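Local structure of putative phosphosugar isomerase (Silicibacter pomeroyi DSS-3, 3FJ1) at residues C58-Y63 and T158-G163; L69-A74 and A168-D173; A162-L167 and A305-L310. The protein probably binds phosphosugars or related carbohydrate derivatives through its SIS domains, perhaps as an isomerase or aminotransferase, although its reaction has not been established. One frame throughout, in Å; residues are numbered along the deposited sequence.

In the fold
All three contacts use helix 153-171. Contact 1 sets its middle against helix 53-69, contact 2 fastens its C-terminal end to the link between that helix and strand 73-75, and contact 3 joins its second half to the turn leading into helix 308-326. Contacts 1 and 2 join elements packed around the first parallel sheet, whereas contact 3 links the first SIS range to the second. The centres of contacts 1 and 3 are about 6 Å apart, and Tyr60 OH lies 2.5 Å from Leu306 O, a probable hydrogen bond. Contact 2 is centred about 12 Å from contact 1 and 11 Å from contact 3; Leu69 of contact 2 touches Leu167 of contact 3.

Contact 1: C58-Y63 and T158-G163; sequences CTYLSY and TSAVAG
Leu61 and Gly163 bring their CA atoms to 6.5 Å where two helical segments, 58-63 and 158-163, run nearly parallel, their axes 9.7 Å apart and crossing at -24°. Leu61 does most of the filling. Its CG lies anti to the carbonyl carbon (chi1 -62°), and the extended chain carries the branched end straight at the opposite backbone. There CD1 rests on Gly163 CA at 3.8 Å, and CD2 lies 3.7 Å from both Gly163 C and Ala160 O. Glycine suits the place because a CB would point at Leu61 and come within 2.3 Å of its CD1, a clash. The bare backbone at Gly163 thus gives the branched end of Leu61 its seat.

Tyr60 adds a second, lighter touch. With CG anti to the backbone N (chi1 -165°), its ring swings across to Ala160, whose CB meets ring carbon CD2 obliquely at 4.2 Å. The small methyl of Ala160 leaves the large ring room between the helices. No hydrogen bond crosses the contact.

Both helices belong to the first SIS domain, whose parallel sheet has the strand order 2-1-3-4-5. Farther out, the Tyr60 hydroxyl is probably hydrogen-bonded to Leu306 O, and its ring packs on Pro309 and Leu310 of helix 308-326 and on Val219 of helix 217-231. Leu310 also touches Ala160, while helix 8-41 contributes Leu23 to cover Val161 and Ala162.

Contact 2: L69-A74 and A168-D173; sequences LGLPVA and ADWAED
Leu69 lays a methyl over one face of the Trp170 indole: CD1 sits 3.8 Å from the centroid of the six-membered ring, only 16° off its normal, a CH-pi contact displaced toward the rim nearest CE3. The other branch of the leucine, CD2, meets the methyl of Ala171, 3.8 Å from its CB, so the forked end straddles two successive residues. Leu71 comes to the far end of the same indole, where its CD1 approaches Trp170 CH2 obliquely and closely, at 3.3 Å. With CG anti to the backbone N (chi1 -180°), the indole of Trp170 stands out from its helix, and its breadth lets it meet both leucines. Without the indole, as with an alanine here, the contact would probably lose the face on which Leu69 CD1 lies and the ring end against Leu71 CD1, opening a gap between the helix end and the chain before strand 73-75.

Helix 153-171 finishes here in a Schellman motif, with Glu172 at positive phi. Helix 8-41 adds Leu38 and Arg39 against Trp170. Leu71 leans on Val46 of strand 45-49 and also on Arg89 of the second subunit, placing the contact beside the dimer interface.

Contact 3: A162-L167 and A305-L310; sequences AGLMLL and ALTDPL
Leu164 meets one flat group, the peptide carbonyl of Leu306, and there is no aromatic ring between segments 162-167 and 305-310. Its methyl CD1 stands over one face of that carbonyl, 3.7 Å from Leu306 O and well out of the peptide plane, an approach that involves no hydrogen bond. The oxygen's polar need is probably met by the Tyr60 hydroxyl, which does not come from the methyl's side.

The same leucine supplies every other touch across the two segments. CD1 lies 4.1 Å from Thr307 CG2 and again 4.1 Å from Leu310 CD1, while the second branch, CD2, reaches Leu306 CB at 4.2 Å. A branched, apolar residue suits this place because one forked end can fit among three neighbours. Thr307 divides its two branches usefully: with chi1 40°, CG2 faces the leucine, while OG1 is hydrogen-bonded to Ser302 OG and His304 O. Its methyl and hydroxyl therefore serve different surroundings. Leu180 of helix 174-181 and Ala64 of helix 53-69 also pack on Leu164.

Chemically the contact is dispersive, without a hydrogen bond or ion pair across it. What joins helix 153-171 of the first SIS range to the turn that leads into helix 308-326, and to that helix's first turn, is thus shape and burial, with the threonine hydroxyl, and probably the backbone oxygen, paired to other residues.

Contact 1: C58-Y63 and T158-G163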
ATOM      1  N   CYS A  58      -2.161   5.658  -9.280  1.00  8.60           N
ATOM      2  CA  CYS A  58      -0.798   6.071  -8.921  1.00  8.26           C
ATOM      3  C   CYS A  58       0.185   4.879  -8.849  1.00  8.18           C
ATOM      4  O   CYS A  58       1.320   4.966  -9.313  1.00  8.34           O
ATOM      5  CB  CYS A  58      -0.819   6.869  -7.649  1.00  9.67           C
ATOM      6  SG  CYS A  58      -1.429   8.573  -7.896  1.00  9.27           S
ATOM      7  N   THR A  59      -0.269   3.755  -8.316  1.00  8.26           N
ATOM      8  CA  THR A  59       0.575   2.565  -8.316  1.00  7.89           C
ATOM      9  C   THR A  59       0.936   2.159  -9.742  1.00  9.19           C
ATOM     10  O   THR A  59       2.103   1.890 -10.043  1.00  8.71           O
ATOM     11  CB  THR A  59      -0.117   1.410  -7.596  1.00  7.13           C
ATOM     12  OG1 THR A  59      -0.380   1.802  -6.239  1.00  7.26           O
ATOM     13  CG2 THR A  59       0.739   0.106  -7.652  1.00  7.69           C
ATOM     14  N   TYR A  60      -0.065   2.124 -10.618  1.00  9.18           N
ATOM     15  CA  TYR A  60       0.119   1.852 -12.045  1.00  9.05           C
ATOM     16  C   TYR A  60       1.163   2.817 -12.657  1.00  9.41           C
ATOM     17  O   TYR A  60       2.155   2.386 -13.246  1.00  8.87           O
ATOM     18  CB  TYR A  60      -1.248   1.962 -12.722  1.00  9.53           C
ATOM     19  CG  TYR A  60      -1.406   1.393 -14.112  1.00  9.62           C
ATOM     20  CD1 TYR A  60      -0.363   1.330 -15.015  1.00 10.11           C
ATOM     21  CD2 TYR A  60      -2.672   1.029 -14.568  1.00 10.41           C
ATOM     22  CE1 TYR A  60      -0.559   0.864 -16.318  1.00  9.81           C
ATOM     23  CE2 TYR A  60      -2.864   0.584 -15.857  1.00 10.39           C
ATOM     24  CZ  TYR A  60      -1.819   0.495 -16.719  1.00  9.39           C
ATOM     25  OH  TYR A  60      -2.047   0.044 -17.978  1.00  9.24           O
ATOM     26  N   LEU A  61       0.977   4.112 -12.430  1.00  8.90           N
ATOM     27  CA  LEU A  61       1.876   5.109 -12.957  1.00  8.75           C
ATOM     28  C   LEU A  61       3.279   5.091 -12.325  1.00  8.33           C
ATOM     29  O   LEU A  61       4.223   5.492 -13.000  1.00  9.14           O
ATOM     30  CB  LEU A  61       1.249   6.487 -12.865  1.00  8.03           C
ATOM     31  CG  LEU A  61      -0.062   6.682 -13.666  1.00  8.22           C
ATOM     32  CD1 LEU A  61      -0.595   8.125 -13.416  1.00  8.28           C
ATOM     33  CD2 LEU A  61       0.116   6.373 -15.157  1.00  8.89           C
ATOM     34  N   SER A  62       3.404   4.589 -11.093  1.00  8.68           N
ATOM     35  CA  SER A  62       4.703   4.458 -10.447  0.50  9.01           C
ATOM     36  C   SER A  62       5.518   3.391 -11.172  1.00  9.08           C
ATOM     37  O   SER A  62       6.679   3.617 -11.510  1.00  8.76           O
ATOM     38  CB  SER A  62       4.558   4.135  -8.962  0.50  9.77           C
ATOM     39  OG  SER A  62       3.835   5.161  -8.328  0.50 10.06           O
ATOM     40  N   TYR A  63       4.916   2.235 -11.445  1.00  9.00           N
ATOM     41  CA  TYR A  63       5.606   1.218 -12.257  1.00  9.10           C
ATOM     42  C   TYR A  63       5.990   1.774 -13.626  1.00  8.77           C
ATOM     43  O   TYR A  63       7.129   1.589 -14.082  1.00  7.47           O
ATOM     44  CB  TYR A  63       4.751  -0.033 -12.453  1.00 10.47           C
ATOM     45  CG  TYR A  63       4.860  -0.964 -11.291  1.00 10.90           C
ATOM     46  CD1 TYR A  63       5.979  -1.777 -11.142  1.00 11.67           C
ATOM     47  CD2 TYR A  63       3.871  -0.997 -10.308  1.00 11.12           C
ATOM     48  CE1 TYR A  63       6.116  -2.625 -10.045  1.00 12.16           C
ATOM     49  CE2 TYR A  63       3.974  -1.874  -9.209  1.00 12.05           C
ATOM     50  CZ  TYR A  63       5.110  -2.663  -9.078  1.00 11.91           C
ATOM     51  OH  TYR A  63       5.215  -3.485  -7.966  1.00 12.67           O
ATOM     52  N   THR A 158      -9.366   6.542 -17.769  1.00  8.91           N
ATOM     53  CA  THR A 158      -8.876   7.819 -18.302  1.00  8.93           C
ATOM     54  C   THR A 158      -7.765   8.459 -17.454  1.00  8.68           C
ATOM     55  O   THR A 158      -6.848   9.070 -18.008  1.00  9.05           O
ATOM     56  CB  THR A 158     -10.005   8.852 -18.534  1.00  8.54           C
ATOM     57  OG1 THR A 158     -10.682   9.142 -17.308  1.00  7.61           O
ATOM     58  CG2 THR A 158     -11.006   8.351 -19.605  1.00  8.53           C
ATOM     59  N   SER A 159      -7.833   8.306 -16.133  1.00  8.57           N
ATOM     60  CA  SER A 159      -6.748   8.790 -15.254  1.00  8.46           C
ATOM     61  C   SER A 159      -5.423   8.115 -15.643  1.00  8.23           C
ATOM     62  O   SER A 159      -4.366   8.769 -15.804  1.00  7.86           O
ATOM     63  CB  SER A 159      -7.079   8.558 -13.776  1.00  8.29           C
ATOM     64  OG  SER A 159      -8.150   9.408 -13.324  1.00 10.00           O
ATOM     65  N   ALA A 160      -5.465   6.783 -15.754  1.00  8.42           N
ATOM     66  CA  ALA A 160      -4.305   6.039 -16.117  1.00  7.65           C
ATOM     67  C   ALA A 160      -3.812   6.399 -17.519  1.00  7.85           C
ATOM     68  O   ALA A 160      -2.612   6.601 -17.708  1.00  7.51           O
ATOM     69  CB  ALA A 160      -4.543   4.505 -15.952  1.00  6.95           C
ATOM     70  N   VAL A 161      -4.729   6.533 -18.479  1.00  8.07           N
ATOM     71  CA  VAL A 161      -4.354   6.893 -19.832  1.00  7.95           C
ATOM     72  C   VAL A 161      -3.687   8.271 -19.877  1.00  7.15           C
ATOM     73  O   VAL A 161      -2.629   8.419 -20.514  1.00  7.46           O
ATOM     74  CB  VAL A 161      -5.542   6.814 -20.806  1.00  7.68           C
ATOM     75  CG1 VAL A 161      -5.193   7.457 -22.112  1.00  7.96           C
ATOM     76  CG2 VAL A 161      -5.932   5.328 -21.004  1.00  7.69           C
ATOM     77  N   ALA A 162      -4.276   9.244 -19.182  1.00  7.41           N
ATOM     78  CA  ALA A 162      -3.689  10.590 -19.079  1.00  7.78           C
ATOM     79  C   ALA A 162      -2.246  10.542 -18.573  1.00  8.30           C
ATOM     80  O   ALA A 162      -1.356  11.196 -19.152  1.00  7.58           O
ATOM     81  CB  ALA A 162      -4.545  11.521 -18.223  1.00  7.72           C
ATOM     82  N   GLY A 163      -2.024   9.819 -17.471  1.00  7.36           N
ATOM     83  CA  GLY A 163      -0.676   9.649 -16.912  1.00  8.15           C
ATOM     84  C   GLY A 163       0.268   8.938 -17.873  1.00  6.94           C
ATOM     85  O   GLY A 163       1.431   9.329 -18.019  1.00  7.83           O
TER

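Contact 2: L69-A74 and A168-D173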
ATOM      1  N   LEU A  69      11.341   5.641 -17.418  1.00 12.53           N
ATOM      2  CA  LEU A  69      12.262   6.723 -17.154  1.00 12.43           C
ATOM      3  C   LEU A  69      13.292   6.460 -16.070  1.00 12.01           C
ATOM      4  O   LEU A  69      14.277   7.216 -15.934  1.00 10.95           O
ATOM      5  CB  LEU A  69      11.441   7.953 -16.787  1.00 13.33           C
ATOM      6  CG  LEU A  69      10.540   8.515 -17.888  1.00 14.48           C
ATOM      7  CD1 LEU A  69       9.488   9.361 -17.220  1.00 15.81           C
ATOM      8  CD2 LEU A  69      11.339   9.290 -18.915  1.00 14.95           C
ATOM      9  N   GLY A  70      13.090   5.385 -15.303  1.00 11.45           N
ATOM     10  CA  GLY A  70      13.969   5.057 -14.187  1.00 11.26           C
ATOM     11  C   GLY A  70      13.855   6.006 -12.981  1.00 10.88           C
ATOM     12  O   GLY A  70      14.709   5.999 -12.093  1.00 10.47           O
ATOM     13  N   LEU A  71      12.785   6.789 -12.925  1.00 10.41           N
ATOM     14  CA  LEU A  71      12.615   7.739 -11.842  1.00 11.62           C
ATOM     15  C   LEU A  71      11.935   7.067 -10.674  1.00 11.03           C
ATOM     16  O   LEU A  71      10.915   6.418 -10.852  1.00 10.97           O
ATOM     17  CB  LEU A  71      11.796   8.959 -12.284  1.00 12.36           C
ATOM     18  CG  LEU A  71      12.466   9.868 -13.327  1.00 12.76           C
ATOM     19  CD1 LEU A  71      11.541  11.016 -13.698  1.00 13.63           C
ATOM     20  CD2 LEU A  71      13.811  10.409 -12.825  1.00 13.29           C
ATOM     21  N   PRO A  72      12.525   7.190  -9.479  1.00 10.72           N
ATOM     22  CA  PRO A  72      11.897   6.618  -8.290  1.00 10.42           C
ATOM     23  C   PRO A  72      10.629   7.432  -7.946  1.00 10.05           C
ATOM     24  O   PRO A  72      10.588   8.664  -8.129  1.00  9.45           O
ATOM     25  CB  PRO A  72      12.990   6.737  -7.236  1.00 11.04           C
ATOM     26  CG  PRO A  72      13.818   7.875  -7.687  1.00 10.92           C
ATOM     27  CD  PRO A  72      13.778   7.891  -9.167  1.00 10.74           C
ATOM     28  N   VAL A  73       9.607   6.744  -7.463  1.00  8.96           N
ATOM     29  CA  VAL A  73       8.294   7.344  -7.194  1.00  8.48           C
ATOM     30  C   VAL A  73       7.895   7.096  -5.740  1.00  8.74           C
ATOM     31  O   VAL A  73       7.750   5.945  -5.295  1.00  8.60           O
ATOM     32  CB  VAL A  73       7.228   6.745  -8.116  1.00  8.71           C
ATOM     33  CG1 VAL A  73       5.867   7.453  -7.940  1.00  8.52           C
ATOM     34  CG2 VAL A  73       7.693   6.819  -9.603  1.00  8.69           C
ATOM     35  N   ALA A  74       7.760   8.174  -5.002  1.00  8.28           N
ATOM     36  CA  ALA A  74       7.354   8.107  -3.619  1.00  9.17           C
ATOM     37  C   ALA A  74       5.875   8.428  -3.469  1.00  9.09           C
ATOM     38  O   ALA A  74       5.434   9.503  -3.895  1.00  9.96           O
ATOM     39  CB  ALA A  74       8.163   9.113  -2.786  1.00  9.04           C
ATOM     40  N   ALA A 168       4.681   8.939 -21.843  1.00  9.42           N
ATOM     41  CA  ALA A 168       5.081   8.561 -23.171  1.00 10.13           C
ATOM     42  C   ALA A 168       5.644   9.788 -23.926  1.00 10.25           C
ATOM     43  O   ALA A 168       6.647   9.663 -24.624  1.00 11.11           O
ATOM     44  CB  ALA A 168       3.915   7.948 -23.911  1.00  9.90           C
ATOM     45  N   ASP A 169       5.027  10.952 -23.758  1.00 10.74           N
ATOM     46  CA  ASP A 169       5.528  12.177 -24.416  1.00 12.75           C
ATOM     47  C   ASP A 169       6.859  12.586 -23.755  1.00 12.43           C
ATOM     48  O   ASP A 169       7.803  13.017 -24.416  1.00 13.03           O
ATOM     49  CB  ASP A 169       4.531  13.353 -24.317  1.00 13.68           C
ATOM     50  CG  ASP A 169       3.400  13.309 -25.366  1.00 15.92           C
ATOM     51  OD1 ASP A 169       3.465  12.507 -26.349  1.00 15.38           O
ATOM     52  OD2 ASP A 169       2.413  14.095 -25.193  1.00 17.11           O
ATOM     53  N   TRP A 170       6.926  12.461 -22.432  1.00 12.43           N
ATOM     54  CA  TRP A 170       8.138  12.812 -21.684  1.00 12.26           C
ATOM     55  C   TRP A 170       9.307  11.906 -22.079  1.00 12.51           C
ATOM     56  O   TRP A 170      10.421  12.401 -22.329  1.00 13.75           O
ATOM     57  CB  TRP A 170       7.800  12.794 -20.189  1.00 12.86           C
ATOM     58  CG  TRP A 170       8.884  13.131 -19.238  1.00 13.07           C
ATOM     59  CD1 TRP A 170      10.090  13.675 -19.498  1.00 12.89           C
ATOM     60  CD2 TRP A 170       8.781  13.021 -17.824  1.00 13.44           C
ATOM     61  NE1 TRP A 170      10.794  13.847 -18.325  1.00 12.81           N
ATOM     62  CE2 TRP A 170       9.996  13.460 -17.281  1.00 13.52           C
ATOM     63  CE3 TRP A 170       7.777  12.567 -16.966  1.00 13.01           C
ATOM     64  CZ2 TRP A 170      10.239  13.464 -15.904  1.00 13.39           C
ATOM     65  CZ3 TRP A 170       8.028  12.580 -15.590  1.00 13.13           C
ATOM     66  CH2 TRP A 170       9.246  13.007 -15.092  1.00 13.21           C
ATOM     67  N   ALA A 171       9.065  10.600 -22.189  1.00 12.29           N
ATOM     68  CA  ALA A 171      10.075   9.640 -22.598  1.00 12.85           C
ATOM     69  C   ALA A 171      10.292   9.645 -24.122  1.00 14.09           C
ATOM     70  O   ALA A 171      11.290   9.086 -24.622  1.00 14.82           O
ATOM     71  CB  ALA A 171       9.675   8.197 -22.120  1.00 13.23           C
ATOM     72  N   GLU A 172       9.371  10.273 -24.846  1.00 14.62           N
ATOM     73  CA  GLU A 172       9.379  10.283 -26.311  1.00 16.16           C
ATOM     74  C   GLU A 172       9.380   8.842 -26.826  1.00 15.52           C
ATOM     75  O   GLU A 172      10.208   8.453 -27.652  1.00 15.64           O
ATOM     76  CB  GLU A 172      10.559  11.119 -26.839  1.00 17.28           C
ATOM     77  CG  GLU A 172      10.443  12.590 -26.403  1.00 18.47           C
ATOM     78  CD  GLU A 172      11.606  13.441 -26.852  1.00 19.42           C
ATOM     79  OE1 GLU A 172      12.715  13.325 -26.257  1.00 21.64           O
ATOM     80  OE2 GLU A 172      11.383  14.252 -27.765  1.00 20.81           O
ATOM     81  N   ASP A 173       8.445   8.054 -26.310  1.00 14.40           N
ATOM     82  CA  ASP A 173       8.372   6.626 -26.610  1.00 14.31           C
ATOM     83  C   ASP A 173       7.270   6.370 -27.637  1.00 14.76           C
ATOM     84  O   ASP A 173       6.082   6.387 -27.326  1.00 13.93           O
ATOM     85  CB  ASP A 173       8.131   5.842 -25.332  1.00 15.29           C
ATOM     86  CG  ASP A 173       8.278   4.349 -25.514  1.00 15.12           C
ATOM     87  OD1 ASP A 173       7.678   3.732 -26.424  1.00 14.50           O
ATOM     88  OD2 ASP A 173       9.028   3.782 -24.728  1.00 16.69           O
TER

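Contact 3: A162-L167 and A305-L310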
ATOM      1  N   ALA A 162      -4.276   9.244 -19.182  1.00  7.41           N
ATOM      2  CA  ALA A 162      -3.689  10.590 -19.079  1.00  7.78           C
ATOM      3  C   ALA A 162      -2.246  10.542 -18.573  1.00  8.30           C
ATOM      4  O   ALA A 162      -1.356  11.196 -19.152  1.00  7.58           O
ATOM      5  CB  ALA A 162      -4.545  11.521 -18.223  1.00  7.72           C
ATOM      6  N   GLY A 163      -2.024   9.819 -17.471  1.00  7.36           N
ATOM      7  CA  GLY A 163      -0.676   9.649 -16.912  1.00  8.15           C
ATOM      8  C   GLY A 163       0.268   8.938 -17.873  1.00  6.94           C
ATOM      9  O   GLY A 163       1.431   9.329 -18.019  1.00  7.83           O
ATOM     10  N   LEU A 164      -0.221   7.908 -18.548  1.00  7.53           N
ATOM     11  CA  LEU A 164       0.595   7.186 -19.533  1.00  7.34           C
ATOM     12  C   LEU A 164       0.974   8.054 -20.738  1.00  8.46           C
ATOM     13  O   LEU A 164       2.094   7.949 -21.232  1.00  8.09           O
ATOM     14  CB  LEU A 164      -0.058   5.858 -19.973  1.00  7.44           C
ATOM     15  CG  LEU A 164      -0.065   4.731 -18.912  1.00  6.97           C
ATOM     16  CD1 LEU A 164      -0.968   3.609 -19.415  1.00  7.75           C
ATOM     17  CD2 LEU A 164       1.348   4.197 -18.462  1.00  7.64           C
HETATM   18  N   MSE A 165       0.035   8.871 -21.216  1.00  8.37           N
HETATM   19  CA  MSE A 165       0.274   9.837 -22.332  1.00  9.56           C
HETATM   20  C   MSE A 165       1.392  10.795 -21.932  1.00  8.47           C
HETATM   21  O   MSE A 165       2.305  11.060 -22.707  1.00  9.28           O
HETATM   22  CB  MSE A 165      -0.992  10.641 -22.645  1.00 10.17           C
HETATM   23  CG  MSE A 165      -2.080   9.862 -23.379  1.00 10.82           C
HETATM   24 SE   MSE A 165      -3.765  10.872 -23.394  1.00 11.99          SE
HETATM   25  CE  MSE A 165      -3.325  12.417 -24.538  1.00 11.08           C
ATOM     26  N   LEU A 166       1.355  11.260 -20.690  1.00  8.59           N
ATOM     27  CA  LEU A 166       2.349  12.216 -20.206  1.00  8.83           C
ATOM     28  C   LEU A 166       3.704  11.555 -20.181  1.00  8.95           C
ATOM     29  O   LEU A 166       4.674  12.092 -20.706  1.00  9.52           O
ATOM     30  CB  LEU A 166       1.960  12.727 -18.813  1.00  9.07           C
ATOM     31  CG  LEU A 166       2.842  13.772 -18.125  1.00  8.99           C
ATOM     32  CD1 LEU A 166       2.922  15.070 -18.960  1.00  8.54           C
ATOM     33  CD2 LEU A 166       2.307  14.030 -16.677  1.00  9.41           C
ATOM     34  N   LEU A 167       3.766  10.354 -19.605  1.00  9.50           N
ATOM     35  CA  LEU A 167       5.010   9.612 -19.525  1.00  9.07           C
ATOM     36  C   LEU A 167       5.568   9.256 -20.907  1.00  9.66           C
ATOM     37  O   LEU A 167       6.779   9.277 -21.115  1.00 10.19           O
ATOM     38  CB  LEU A 167       4.817   8.343 -18.696  1.00  9.46           C
ATOM     39  CG  LEU A 167       4.543   8.546 -17.208  1.00  9.71           C
ATOM     40  CD1 LEU A 167       4.228   7.212 -16.520  1.00 10.45           C
ATOM     41  CD2 LEU A 167       5.701   9.253 -16.573  1.00 10.30           C
ATOM     42  N   ALA A 305       3.485  -3.350 -23.141  1.00 11.48           N
ATOM     43  CA  ALA A 305       3.425  -3.832 -21.770  1.00 10.54           C
ATOM     44  C   ALA A 305       2.643  -2.910 -20.848  1.00 10.57           C
ATOM     45  O   ALA A 305       1.867  -3.376 -20.006  1.00 10.77           O
ATOM     46  CB  ALA A 305       4.831  -3.974 -21.213  1.00 11.51           C
ATOM     47  N   LEU A 306       2.843  -1.594 -20.960  1.00  9.61           N
ATOM     48  CA  LEU A 306       2.252  -0.673 -19.988  1.00  9.21           C
ATOM     49  C   LEU A 306       0.756  -0.356 -20.177  1.00  9.05           C
ATOM     50  O   LEU A 306       0.096   0.083 -19.254  1.00  8.49           O
ATOM     51  CB  LEU A 306       3.082   0.621 -19.926  1.00  8.73           C
ATOM     52  CG  LEU A 306       4.492   0.416 -19.348  1.00  8.77           C
ATOM     53  CD1 LEU A 306       5.316   1.713 -19.406  1.00  8.42           C
ATOM     54  CD2 LEU A 306       4.373  -0.121 -17.928  1.00  8.71           C
ATOM     55  N   THR A 307       0.238  -0.544 -21.381  1.00  9.23           N
ATOM     56  CA  THR A 307      -1.177  -0.334 -21.659  1.00  9.38           C
ATOM     57  C   THR A 307      -1.985  -1.628 -21.472  1.00  9.64           C
ATOM     58  O   THR A 307      -3.199  -1.576 -21.305  1.00 10.60           O
ATOM     59  CB  THR A 307      -1.393   0.266 -23.093  1.00  9.53           C
ATOM     60  OG1 THR A 307      -0.487  -0.360 -24.010  1.00  9.93           O
ATOM     61  CG2 THR A 307      -1.106   1.803 -23.096  1.00  9.22           C
ATOM     62  N   ASP A 308      -1.324  -2.783 -21.439  1.00  9.50           N
ATOM     63  CA  ASP A 308      -2.025  -4.061 -21.305  1.00  9.83           C
ATOM     64  C   ASP A 308      -2.976  -4.142 -20.114  1.00  9.14           C
ATOM     65  O   ASP A 308      -4.079  -4.638 -20.259  1.00  9.56           O
ATOM     66  CB  ASP A 308      -1.063  -5.261 -21.294  1.00  9.43           C
ATOM     67  CG  ASP A 308      -0.690  -5.770 -22.707  1.00  9.85           C
ATOM     68  OD1 ASP A 308      -1.129  -5.215 -23.746  1.00  8.64           O
ATOM     69  OD2 ASP A 308       0.084  -6.739 -22.747  1.00  9.53           O
ATOM     70  N   PRO A 309      -2.549  -3.678 -18.924  1.00  8.88           N
ATOM     71  CA  PRO A 309      -3.453  -3.759 -17.775  1.00  8.53           C
ATOM     72  C   PRO A 309      -4.799  -3.043 -17.935  1.00  8.78           C
ATOM     73  O   PRO A 309      -5.770  -3.487 -17.348  1.00  9.38           O
ATOM     74  CB  PRO A 309      -2.615  -3.186 -16.624  1.00  8.76           C
ATOM     75  CG  PRO A 309      -1.211  -3.467 -17.031  1.00  8.80           C
ATOM     76  CD  PRO A 309      -1.213  -3.203 -18.519  1.00  9.06           C
ATOM     77  N   LEU A 310      -4.856  -1.975 -18.724  1.00  8.30           N
ATOM     78  CA  LEU A 310      -6.110  -1.269 -18.942  1.00  9.15           C
ATOM     79  C   LEU A 310      -7.122  -2.151 -19.681  1.00  8.55           C
ATOM     80  O   LEU A 310      -8.332  -2.135 -19.383  1.00  8.11           O
ATOM     81  CB  LEU A 310      -5.864   0.043 -19.677  1.00 10.12           C
ATOM     82  CG  LEU A 310      -5.214   1.179 -18.863  1.00 10.49           C
ATOM     83  CD1 LEU A 310      -4.845   2.269 -19.828  1.00 11.67           C
ATOM     84  CD2 LEU A 310      -6.118   1.687 -17.717  1.00 11.16           C
TER